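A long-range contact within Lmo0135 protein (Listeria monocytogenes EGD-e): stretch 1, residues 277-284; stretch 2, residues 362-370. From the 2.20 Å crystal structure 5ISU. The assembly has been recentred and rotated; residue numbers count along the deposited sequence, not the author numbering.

Stretch 1, residues 277-284: QALSYALD
Stretch 2 362-370: QQYKEIGVT

Both hydrogen bonds of this contact run from side chains of stretch 2 to backbone carbonyls of stretch 1, Leu279 O and Ala282 O. Tyr364 OH donates to Leu279 O at 2.8 Å. Gln363 NE2 donates to Ala282 O at 3.1 Å, with an angle of 154° at the hydrogen. Most of the remaining contact is apolar packing.

Residues 277-281 are helical, continuing a helix that begins earlier, and Leu283 is extended (phi/psi -109/158). Residues 362-365 are likewise helical, and a type I turn spans Lys365 to Gly368. Gly368 has positive phi (78/16). Val369 N returns to Tyr364 O at 2.9 Å.

The closest CA atoms are those of Ala282 and Gln363, 5.9 Å apart. Ala282 points toward stretch 2. Its CB lies 4.1 Å from Tyr364 CD1, at the ring edge, and 3.9 Å from Ile367 CD1.

Tyr364 (chi1 m, chi2 -29°) starts sideways, but its end reaches stretch 1. Leu279 (m, t) lays CD2 over one ring face, 3.5 Å from the centroid and 13° off the normal, a CH-pi contact. Leu283 (m, t) places CD2 3.8 Å from Gln363 CB. Gln363 is m, m, with chi3 125°. Ile367 (p, t) brings CD1 3.8 Å from Ala278 O. Val369 (t) has CG1 4.4 Å from Leu279 CD2.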

# COMPACT_ATOMS: atom_id res chain seq x y z
N GLN A 277 2.02 -16.64 22.35
CA GLN A 277 3.46 -16.51 22.49
C GLN A 277 4.16 -17.82 22.15
O GLN A 277 5.24 -17.82 21.54
CB GLN A 277 3.83 -16.06 23.89
CG GLN A 277 3.44 -14.63 24.22
CD GLN A 277 3.73 -14.26 25.67
OE1 GLN A 277 3.88 -15.12 26.52
NE2 GLN A 277 3.79 -12.96 25.95
N ALA A 278 3.54 -18.94 22.53
CA ALA A 278 4.10 -20.25 22.18
C ALA A 278 4.19 -20.41 20.66
O ALA A 278 5.19 -20.91 20.14
CB ALA A 278 3.27 -21.36 22.79
N LEU A 279 3.16 -19.95 19.95
CA LEU A 279 3.07 -20.05 18.49
C LEU A 279 3.96 -19.04 17.77
O LEU A 279 4.03 -19.03 16.54
CB LEU A 279 1.62 -19.91 18.03
CG LEU A 279 0.61 -20.93 18.57
CD1 LEU A 279 -0.81 -20.57 18.16
CD2 LEU A 279 0.95 -22.36 18.15
N SER A 280 4.60 -18.16 18.55
CA SER A 280 5.55 -17.19 18.01
C SER A 280 6.96 -17.76 18.24
O SER A 280 7.79 -17.82 17.30
CB SER A 280 5.39 -15.83 18.71
OG SER A 280 4.07 -15.35 18.57
N TYR A 281 7.23 -18.16 19.47
CA TYR A 281 8.51 -18.77 19.83
C TYR A 281 8.86 -20.03 19.05
O TYR A 281 10.02 -20.42 19.00
CB TYR A 281 8.56 -19.12 21.32
CG TYR A 281 8.88 -17.98 22.25
CD1 TYR A 281 10.14 -17.38 22.23
CD2 TYR A 281 7.96 -17.56 23.22
CE1 TYR A 281 10.45 -16.35 23.11
CE2 TYR A 281 8.28 -16.55 24.12
CZ TYR A 281 9.53 -15.95 24.05
OH TYR A 281 9.84 -14.94 24.93
N ALA A 282 7.87 -20.70 18.47
CA ALA A 282 8.14 -21.91 17.69
C ALA A 282 8.70 -21.59 16.30
O ALA A 282 9.19 -22.49 15.61
CB ALA A 282 6.87 -22.74 17.56
N LEU A 283 8.67 -20.32 15.90
CA LEU A 283 9.04 -19.91 14.56
C LEU A 283 10.36 -19.16 14.45
O LEU A 283 10.83 -18.57 15.42
CB LEU A 283 7.93 -19.03 13.99
CG LEU A 283 6.50 -19.58 14.07
CD1 LEU A 283 5.49 -18.54 13.61
CD2 LEU A 283 6.35 -20.85 13.25
N ASP A 284 10.94 -19.19 13.24
CA ASP A 284 12.18 -18.46 12.91
C ASP A 284 12.03 -17.76 11.57
O ASP A 284 11.90 -18.40 10.52
CB ASP A 284 13.41 -19.37 12.87
CG ASP A 284 14.66 -18.63 12.38
OD1 ASP A 284 14.77 -18.34 11.17
OD2 ASP A 284 15.53 -18.34 13.22
N GLN A 362 4.69 -27.66 10.36
CA GLN A 362 5.92 -28.36 10.73
C GLN A 362 6.39 -27.92 12.12
O GLN A 362 6.64 -28.76 12.99
CB GLN A 362 7.01 -28.03 9.71
CG GLN A 362 8.34 -28.75 9.86
CD GLN A 362 9.46 -28.05 9.11
OE1 GLN A 362 9.77 -26.88 9.37
NE2 GLN A 362 10.10 -28.77 8.20
N GLN A 363 6.47 -26.59 12.34
CA GLN A 363 6.97 -26.05 13.60
C GLN A 363 6.04 -26.27 14.75
O GLN A 363 6.49 -26.47 15.87
CB GLN A 363 7.33 -24.56 13.49
CG GLN A 363 8.51 -24.30 12.55
CD GLN A 363 9.77 -25.09 12.91
OE1 GLN A 363 10.31 -25.82 12.08
NE2 GLN A 363 10.19 -25.00 14.17
N TYR A 364 4.74 -26.21 14.50
CA TYR A 364 3.78 -26.45 15.57
C TYR A 364 3.74 -27.93 15.93
O TYR A 364 3.60 -28.25 17.11
CB TYR A 364 2.39 -25.86 15.26
CG TYR A 364 2.39 -24.34 15.07
CD1 TYR A 364 3.33 -23.51 15.71
CD2 TYR A 364 1.40 -23.72 14.33
CE1 TYR A 364 3.31 -22.14 15.54
CE2 TYR A 364 1.37 -22.33 14.18
CZ TYR A 364 2.33 -21.55 14.78
OH TYR A 364 2.30 -20.19 14.63
N LYS A 365 3.89 -28.81 14.95
CA LYS A 365 3.98 -30.24 15.26
C LYS A 365 5.04 -30.49 16.33
O LYS A 365 4.78 -31.20 17.31
CB LYS A 365 4.33 -31.10 14.04
CG LYS A 365 3.15 -31.51 13.17
CD LYS A 365 3.57 -32.58 12.16
CE LYS A 365 2.38 -33.04 11.32
NZ LYS A 365 2.76 -34.11 10.35
N GLU A 366 6.21 -29.87 16.16
CA GLU A 366 7.33 -30.06 17.08
C GLU A 366 7.08 -29.55 18.51
O GLU A 366 7.78 -29.97 19.44
CB GLU A 366 8.61 -29.45 16.49
CG GLU A 366 9.88 -29.93 17.19
CD GLU A 366 11.15 -29.44 16.55
OE1 GLU A 366 12.25 -29.87 16.99
OE2 GLU A 366 11.08 -28.63 15.60
N ILE A 367 6.11 -28.66 18.70
CA ILE A 367 5.77 -28.20 20.07
C ILE A 367 4.47 -28.85 20.59
O ILE A 367 3.85 -28.35 21.52
CB ILE A 367 5.70 -26.64 20.22
CG1 ILE A 367 4.54 -26.02 19.42
CG2 ILE A 367 7.03 -26.02 19.82
CD1 ILE A 367 4.22 -24.59 19.82
N GLY A 368 4.07 -29.97 19.97
CA GLY A 368 2.88 -30.71 20.37
C GLY A 368 1.54 -30.15 19.94
O GLY A 368 0.50 -30.55 20.48
N VAL A 369 1.54 -29.23 18.96
CA VAL A 369 0.30 -28.61 18.46
C VAL A 369 0.02 -29.07 17.03
O VAL A 369 0.90 -28.99 16.18
CB VAL A 369 0.39 -27.05 18.49
CG1 VAL A 369 -0.86 -26.41 17.88
CG2 VAL A 369 0.62 -26.56 19.91
N THR A 370 -1.20 -29.54 16.76
CA THR A 370 -1.59 -30.02 15.43
C THR A 370 -2.25 -28.90 14.64
O THR A 370 -3.24 -28.32 15.09
CB THR A 370 -2.56 -31.22 15.51
OG1 THR A 370 -2.00 -32.24 16.34
CG2 THR A 370 -2.85 -31.80 14.12